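Local coordinates for rieske iron-sulfur protein soxF (Sulfolobus acidocaldarius, PDB 1JM1) that probably carries electrons in the respiratory chain of this archaeon by means of a Rieske-type [2Fe-2S] cluster bound in its soluble domain, at residues G128-L133 and V138-P143; Q104-S109 and P113-K118; A89-C94 and A169-A174. All coordinates share one frame; numbering follows the deposited sequence.

Overall arrangement
Following the chain from the N terminus, strand 87-91 of an antiparallel sheet runs into the first cluster-binding loop, opening contact 3 at A89-C94. Contact 2 then closes a short loop between strands 105-107 and 114-116, and contact 1 pairs strands 130-132 and 138-141 as a hairpin. These two lie in series, both within the mixed sheet, and both nest inside the long loop that contact 3 closes at A169-A174. Contacts 1 and 2 meet where L133 CD1 packs on L115 CD1 at 3.9 Å. Contacts 1 and 3 converge on the iron-sulfur cluster, with Y131 OH 3.1 Å from C94 SG; the centres of contacts 2 and 3 are about 19 Å apart.

Contact 1. Residues G128-L133 and V138-P143; sequences GSIYAL and VVVSGP. With FES (Fe2/s2 (inorganic) cluster), chain C.
I130 meets two residues at once, V140 and S141, because the register slips by one: Y131 lies nearest V139 and I130 nearest S141, with V140 in between. I130 N donates to S141 O (2.9 Å), while I130 O accepts from V140 N (2.9 Å), a pattern consistent with a beta bulge. S141 N, at the irregular step, is buried with no partner in the model. Beyond it, A132 N donates to V138 O (2.8 Å).

I130 and V140 cross nearly at right angles, touching through their CG2 methyls at 3.7 Å, and I130 also lays CG1 and CD1 against S141 CB. V139 CG2 comes obliquely to the Y131 ring, 3.8 Å from CE2, the two side chains running alongside each other; the phenol OH is bound by V95 N. A water joins G128 O to S141 OG. At the cluster end, the first torsion of S129 (chi1 -63°) sets OG beside its own backbone N, 3.1 Å from S1 of the cluster and 3.4 Å from P143 CD, and OG also takes a weak hydrogen bond from A144 N. P143 in turn touches H96. The second cluster-binding loop thus passes straight into a hairpin whose far strand leads to the proline-rich loop, the arrangement characteristic of the Rieske cluster-binding fold.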
# COMPACT_ATOMS: atom_id res chain seq x y z
N GLY A 128 9.67 13.54 7.15
CA GLY A 128 8.37 14.00 7.58
C GLY A 128 7.30 14.07 6.50
O GLY A 128 6.25 14.72 6.70
N SER A 129 7.45 13.37 5.37
CA SER A 129 6.34 13.23 4.44
C SER A 129 5.19 12.52 5.10
O SER A 129 5.39 11.52 5.79
CB SER A 129 6.77 12.47 3.18
OG SER A 129 7.74 13.15 2.47
N ILE A 130 3.98 13.03 4.88
CA ILE A 130 2.76 12.41 5.41
C ILE A 130 1.83 12.12 4.24
O ILE A 130 1.45 13.03 3.51
CB ILE A 130 2.06 13.25 6.48
CG1 ILE A 130 3.05 13.59 7.64
CG2 ILE A 130 0.83 12.53 7.00
CD1 ILE A 130 2.43 14.43 8.75
N TYR A 131 1.45 10.86 4.13
CA TYR A 131 0.54 10.36 3.09
C TYR A 131 -0.81 10.06 3.69
O TYR A 131 -0.92 9.31 4.67
CB TYR A 131 1.11 9.10 2.48
CG TYR A 131 2.51 9.25 1.90
CD1 TYR A 131 3.63 8.79 2.61
CD2 TYR A 131 2.71 9.84 0.67
CE1 TYR A 131 4.89 8.93 2.07
CE2 TYR A 131 3.97 9.93 0.10
CZ TYR A 131 5.06 9.47 0.81
OH TYR A 131 6.29 9.54 0.22
N ALA A 132 -1.87 10.63 3.10
CA ALA A 132 -3.23 10.46 3.58
C ALA A 132 -3.82 9.25 2.88
O ALA A 132 -4.33 9.33 1.76
CB ALA A 132 -4.02 11.72 3.33
N LEU A 133 -3.73 8.07 3.52
CA LEU A 133 -4.13 6.82 2.86
C LEU A 133 -5.59 6.82 2.46
O LEU A 133 -5.94 6.30 1.39
CB LEU A 133 -3.82 5.63 3.76
CG LEU A 133 -2.37 5.50 4.23
CD1 LEU A 133 -2.21 4.16 4.98
CD2 LEU A 133 -1.37 5.58 3.08
N VAL A 138 -2.32 10.73 -1.09
CA VAL A 138 -1.83 12.06 -1.41
C VAL A 138 -1.01 12.62 -0.24
O VAL A 138 -1.20 12.29 0.91
CB VAL A 138 -2.98 12.98 -1.80
CG1 VAL A 138 -3.68 12.50 -3.05
CG2 VAL A 138 -3.96 13.19 -0.69
N VAL A 139 -0.08 13.51 -0.62
CA VAL A 139 0.83 14.11 0.35
C VAL A 139 0.15 15.27 1.03
O VAL A 139 -0.28 16.23 0.34
CB VAL A 139 2.14 14.54 -0.35
CG1 VAL A 139 3.09 15.19 0.69
CG2 VAL A 139 2.78 13.35 -1.04
N VAL A 140 0.07 15.27 2.34
CA VAL A 140 -0.54 16.33 3.14
C VAL A 140 0.48 17.09 3.95
O VAL A 140 0.11 18.10 4.56
CB VAL A 140 -1.72 15.81 3.97
CG1 VAL A 140 -2.90 15.35 3.06
CG2 VAL A 140 -1.34 14.70 4.92
N SER A 141 1.72 16.66 4.02
CA SER A 141 2.79 17.39 4.69
C SER A 141 4.09 16.86 4.20
O SER A 141 4.19 15.72 3.77
CB SER A 141 2.67 17.15 6.24
OG SER A 141 3.53 18.06 6.92
N GLY A 142 5.17 17.68 4.30
CA GLY A 142 6.50 17.21 4.02
C GLY A 142 6.82 17.22 2.55
O GLY A 142 6.06 17.70 1.72
N PRO A 143 8.00 16.72 2.22
CA PRO A 143 8.59 16.99 0.90
C PRO A 143 8.27 16.01 -0.21
O PRO A 143 8.66 16.26 -1.37
CB PRO A 143 10.13 17.01 1.21
CG PRO A 143 10.26 16.01 2.32
CD PRO A 143 9.03 16.25 3.17
FE1 FES C . 10.40 9.71 3.45
FE2 FES C . 12.19 11.69 2.92
S1 FES C . 10.17 11.92 3.90
S2 FES C . 12.47 9.48 2.57
O HOH W 1 5.61 16.85 8.11

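Contact 2. Residues Q104-S109 and P113-K118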
# COMPACT_ATOMS: atom_id res chain seq x y z
N GLN A 104 3.75 -0.19 10.51
CA GLN A 104 3.45 -1.07 11.66
C GLN A 104 3.48 -0.34 13.00
O GLN A 104 3.06 -0.89 13.99
CB GLN A 104 4.46 -2.26 11.73
CG GLN A 104 5.91 -1.90 12.06
CD GLN A 104 6.77 -1.35 11.06
OE1 GLN A 104 6.42 -0.93 9.99
NE2 GLN A 104 8.06 -1.09 11.38
N VAL A 105 4.02 0.89 13.02
CA VAL A 105 4.12 1.65 14.28
C VAL A 105 2.86 2.50 14.38
O VAL A 105 2.72 3.50 13.66
CB VAL A 105 5.38 2.46 14.36
CG1 VAL A 105 5.41 3.26 15.68
CG2 VAL A 105 6.65 1.58 14.23
N ILE A 106 1.91 2.09 15.20
CA ILE A 106 0.61 2.74 15.27
C ILE A 106 0.66 3.87 16.29
O ILE A 106 1.08 3.62 17.44
CB ILE A 106 -0.50 1.74 15.61
CG1 ILE A 106 -0.46 0.47 14.72
CG2 ILE A 106 -1.83 2.44 15.64
CD1 ILE A 106 -0.56 0.75 13.21
N VAL A 107 0.38 5.08 15.86
CA VAL A 107 0.61 6.26 16.67
C VAL A 107 -0.71 7.00 16.88
O VAL A 107 -1.73 6.84 16.15
CB VAL A 107 1.72 7.17 16.10
CG1 VAL A 107 3.02 6.39 16.02
CG2 VAL A 107 1.37 7.75 14.75
N SER A 108 -0.64 7.88 17.90
CA SER A 108 -1.85 8.64 18.28
C SER A 108 -1.70 10.12 18.06
O SER A 108 -2.56 10.88 18.47
CB SER A 108 -2.20 8.26 19.78
OG SER A 108 -1.14 8.77 20.56
N SER A 109 -0.66 10.56 17.36
CA SER A 109 -0.48 11.90 17.00
C SER A 109 0.03 11.99 15.52
O SER A 109 0.86 11.20 15.13
CB SER A 109 0.72 12.46 17.78
OG SER A 109 0.72 13.78 17.66
N PRO A 113 6.19 9.91 13.53
CA PRO A 113 6.39 8.92 12.44
C PRO A 113 5.70 7.65 12.75
O PRO A 113 5.67 7.18 13.91
CB PRO A 113 7.91 8.79 12.41
CG PRO A 113 8.42 10.11 12.86
CD PRO A 113 7.47 10.44 14.04
N GLY A 114 5.14 7.02 11.75
CA GLY A 114 4.28 5.85 11.91
C GLY A 114 2.92 6.10 11.28
O GLY A 114 2.71 7.06 10.52
N LEU A 115 1.99 5.22 11.59
CA LEU A 115 0.66 5.23 11.03
C LEU A 115 -0.29 5.78 12.09
O LEU A 115 -0.55 5.14 13.12
CB LEU A 115 0.27 3.83 10.58
CG LEU A 115 -1.14 3.69 9.94
CD1 LEU A 115 -1.34 4.65 8.79
CD2 LEU A 115 -1.36 2.27 9.51
N TYR A 116 -0.78 6.98 11.86
CA TYR A 116 -1.75 7.67 12.74
C TYR A 116 -3.10 7.04 12.44
O TYR A 116 -3.72 7.35 11.43
CB TYR A 116 -1.71 9.17 12.48
CG TYR A 116 -2.76 9.95 13.22
CD1 TYR A 116 -3.62 10.78 12.57
CD2 TYR A 116 -2.89 9.80 14.64
CE1 TYR A 116 -4.59 11.52 13.23
CE2 TYR A 116 -3.88 10.54 15.29
CZ TYR A 116 -4.73 11.37 14.60
OH TYR A 116 -5.66 12.09 15.27
N ALA A 117 -3.54 6.16 13.30
CA ALA A 117 -4.69 5.31 12.98
C ALA A 117 -5.95 6.11 12.77
O ALA A 117 -6.71 5.88 11.83
CB ALA A 117 -4.88 4.28 14.11
N LYS A 118 -6.19 7.10 13.67
CA LYS A 118 -7.48 7.81 13.58
C LYS A 118 -7.59 8.51 12.25
O LYS A 118 -8.71 8.64 11.69
CB LYS A 118 -7.58 8.83 14.70
CG LYS A 118 -8.86 9.59 14.75
CD LYS A 118 -8.93 10.49 16.04
CE LYS A 118 -9.95 11.60 15.93
NZ LYS A 118 -9.76 12.90 16.66
O HOH W 2 -4.61 7.16 16.24
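Strands 105-107 and 114-116 are parallel, their axes 4.5 Å apart at closest approach and inclined by 38°, joined by L115 N to V105 O (2.8 Å) and V107 N to L115 O (2.9 Å), with a weak bond from A117 N to V107 O. G114, its CA 3.3 Å from V105 O, adopts a backbone conformation suited to glycine. I106 and L115 lie alongside each other on one face of the sheet, where the I106 CG2 methyl reaches A117 CB at 3.9 Å. Parallel neighbours so near in sequence require the chain to double back through residues 108-113; in the mixed sheet of this Rieske domain, strand 105-107 is also parallel to strand 202-203. On the other face, V107 directs CG1 at P113 O (3.5 Å) and CG2 at the backbone of L115 and Y116. Chi1 of Y116, 174°, carries the ring alongside the chain leaving strand 105-107: CD2 meets V107 O at 3.5 Å near the ring plane, S108 O (3.5 Å from CE2) and S109 N approach obliquely, and K118 N lies over one face. With an alanine here, the S108-S109 backbone is likely to lose this packing and become freer to shift. A water bridges V107 O and K118 N.

Contact 3. Residues A89-C94 and A169-A174. With FES (Fe2/s2 (inorganic) cluster), chain C.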
# COMPACT_ATOMS: atom_id res chain seq x y z
N ALA A 89 -4.17 -1.49 -0.24
CA ALA A 89 -2.75 -1.77 -0.14
C ALA A 89 -1.94 -0.66 -0.78
O ALA A 89 -2.36 -0.01 -1.74
CB ALA A 89 -2.43 -3.10 -0.82
N PHE A 90 -0.73 -0.48 -0.25
CA PHE A 90 0.18 0.59 -0.67
C PHE A 90 1.59 0.03 -0.74
O PHE A 90 1.99 -0.89 -0.02
CB PHE A 90 0.14 1.75 0.32
CG PHE A 90 -1.20 2.44 0.43
CD1 PHE A 90 -2.17 1.97 1.28
CD2 PHE A 90 -1.47 3.56 -0.37
CE1 PHE A 90 -3.41 2.56 1.32
CE2 PHE A 90 -2.70 4.18 -0.29
CZ PHE A 90 -3.65 3.69 0.53
N SER A 91 2.43 0.74 -1.54
CA SER A 91 3.87 0.59 -1.41
C SER A 91 4.32 1.00 -0.00
O SER A 91 3.80 1.94 0.59
CB SER A 91 4.56 1.48 -2.43
OG SER A 91 5.98 1.41 -2.32
N ASP A 92 5.35 0.28 0.49
CA ASP A 92 5.98 0.62 1.76
C ASP A 92 7.26 1.41 1.58
O ASP A 92 8.02 1.52 2.56
CB ASP A 92 6.22 -0.63 2.58
CG ASP A 92 6.59 -0.37 4.01
OD1 ASP A 92 5.94 0.58 4.59
OD2 ASP A 92 7.41 -1.08 4.60
N VAL A 93 7.52 1.97 0.41
CA VAL A 93 8.73 2.76 0.12
C VAL A 93 8.32 4.20 -0.12
O VAL A 93 7.55 4.51 -1.06
CB VAL A 93 9.54 2.17 -1.02
CG1 VAL A 93 10.80 3.04 -1.25
CG2 VAL A 93 9.91 0.71 -0.79
N CYS A 94 8.83 5.12 0.72
CA CYS A 94 8.57 6.52 0.55
C CYS A 94 9.06 7.04 -0.78
O CYS A 94 10.18 6.72 -1.22
CB CYS A 94 9.30 7.26 1.70
SG CYS A 94 8.91 9.02 1.77
N ALA A 169 1.03 3.49 -9.99
CA ALA A 169 2.18 4.36 -10.22
C ALA A 169 3.42 3.58 -10.03
O ALA A 169 3.44 2.54 -9.30
CB ALA A 169 2.12 5.51 -9.22
N PRO A 170 4.54 4.04 -10.57
CA PRO A 170 5.86 3.46 -10.23
C PRO A 170 6.21 3.73 -8.78
O PRO A 170 5.91 4.79 -8.22
CB PRO A 170 6.82 4.25 -11.16
CG PRO A 170 6.11 5.57 -11.38
CD PRO A 170 4.66 5.20 -11.48
N TYR A 171 6.92 2.78 -8.20
CA TYR A 171 7.54 2.95 -6.89
C TYR A 171 8.70 3.95 -7.00
O TYR A 171 9.10 4.38 -8.10
CB TYR A 171 8.05 1.60 -6.41
CG TYR A 171 7.01 0.52 -6.22
CD1 TYR A 171 7.38 -0.81 -6.31
CD2 TYR A 171 5.68 0.78 -5.93
CE1 TYR A 171 6.48 -1.82 -6.12
CE2 TYR A 171 4.76 -0.25 -5.74
CZ TYR A 171 5.16 -1.55 -5.84
OH TYR A 171 4.22 -2.53 -5.65
N PHE A 172 9.24 4.32 -5.85
CA PHE A 172 10.42 5.16 -5.78
C PHE A 172 11.50 4.68 -6.73
O PHE A 172 11.85 3.51 -6.77
CB PHE A 172 10.93 5.12 -4.33
CG PHE A 172 12.22 5.89 -4.13
CD1 PHE A 172 12.24 7.28 -4.18
CD2 PHE A 172 13.41 5.20 -3.90
CE1 PHE A 172 13.43 7.99 -4.01
CE2 PHE A 172 14.61 5.92 -3.70
CZ PHE A 172 14.58 7.27 -3.78
N SER A 173 12.11 5.64 -7.43
CA SER A 173 13.25 5.35 -8.31
C SER A 173 14.53 5.50 -7.50
O SER A 173 14.91 6.59 -7.10
CB SER A 173 13.31 6.36 -9.46
OG SER A 173 12.26 6.17 -10.39
N ALA A 174 15.18 4.36 -7.32
CA ALA A 174 16.46 4.31 -6.58
C ALA A 174 17.60 4.35 -7.59
O ALA A 174 18.01 5.44 -7.98
CB ALA A 174 16.44 3.08 -5.67
FE1 FES C . 10.40 9.71 3.45
FE2 FES C . 12.19 11.69 2.92
S1 FES C . 10.17 11.92 3.90
S2 FES C . 12.47 9.48 2.57
O HOH W 3 7.34 3.55 -3.68
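S91 and Y171 are brought together by their first torsions: with chi1 at 178°, S91 turns OG away from its own amide to meet the tyrosine, and Y171 CG lies anti to its own carbonyl carbon (chi1 -61°), which brings the CD2-CE2 side of the ring to the serine. CD2 and CE2 of Y171 pack against S91 CB, and OG lies 3.7 Å from CD2, approaching the ring obliquely. The far end of the phenol is held apart from this contact, its OH bonded to Y37 O.

S91 OG also accepts from V93 N at 3.2 Å, two residues on, forming an ST turn as the chain leaves strand 87-91 for the cluster. The same hydroxyl is 2.9 Å from a water, which donates to V93 O and accepts from F172 N at 3.0 Å. This one water therefore links the two segments, which share no direct hydrogen bond.

Further along, V93 CG1 meets F172 CB at 3.7 Å, the two side chains crossing at about a right angle. C94 O rests 3.6 Å from F172 CB and comes obliquely to the ring. C94 gives SG to iron FE1 of the cluster at 2.3 Å, and C124 SG likewise binds iron of the cluster. Beyond the segments, R146 bonds to P170 O and Y191 OH to F172 O, fixing the backbone of the later loop.

The water, with the S91-Y171 and V93-F172 packing, thus ties the S91-V93 turn to the 171-172 backbone; the 169-174 loop is probably a second-shell support for the cluster site, touching C94 at the cysteine's carbonyl while SG binds FE1.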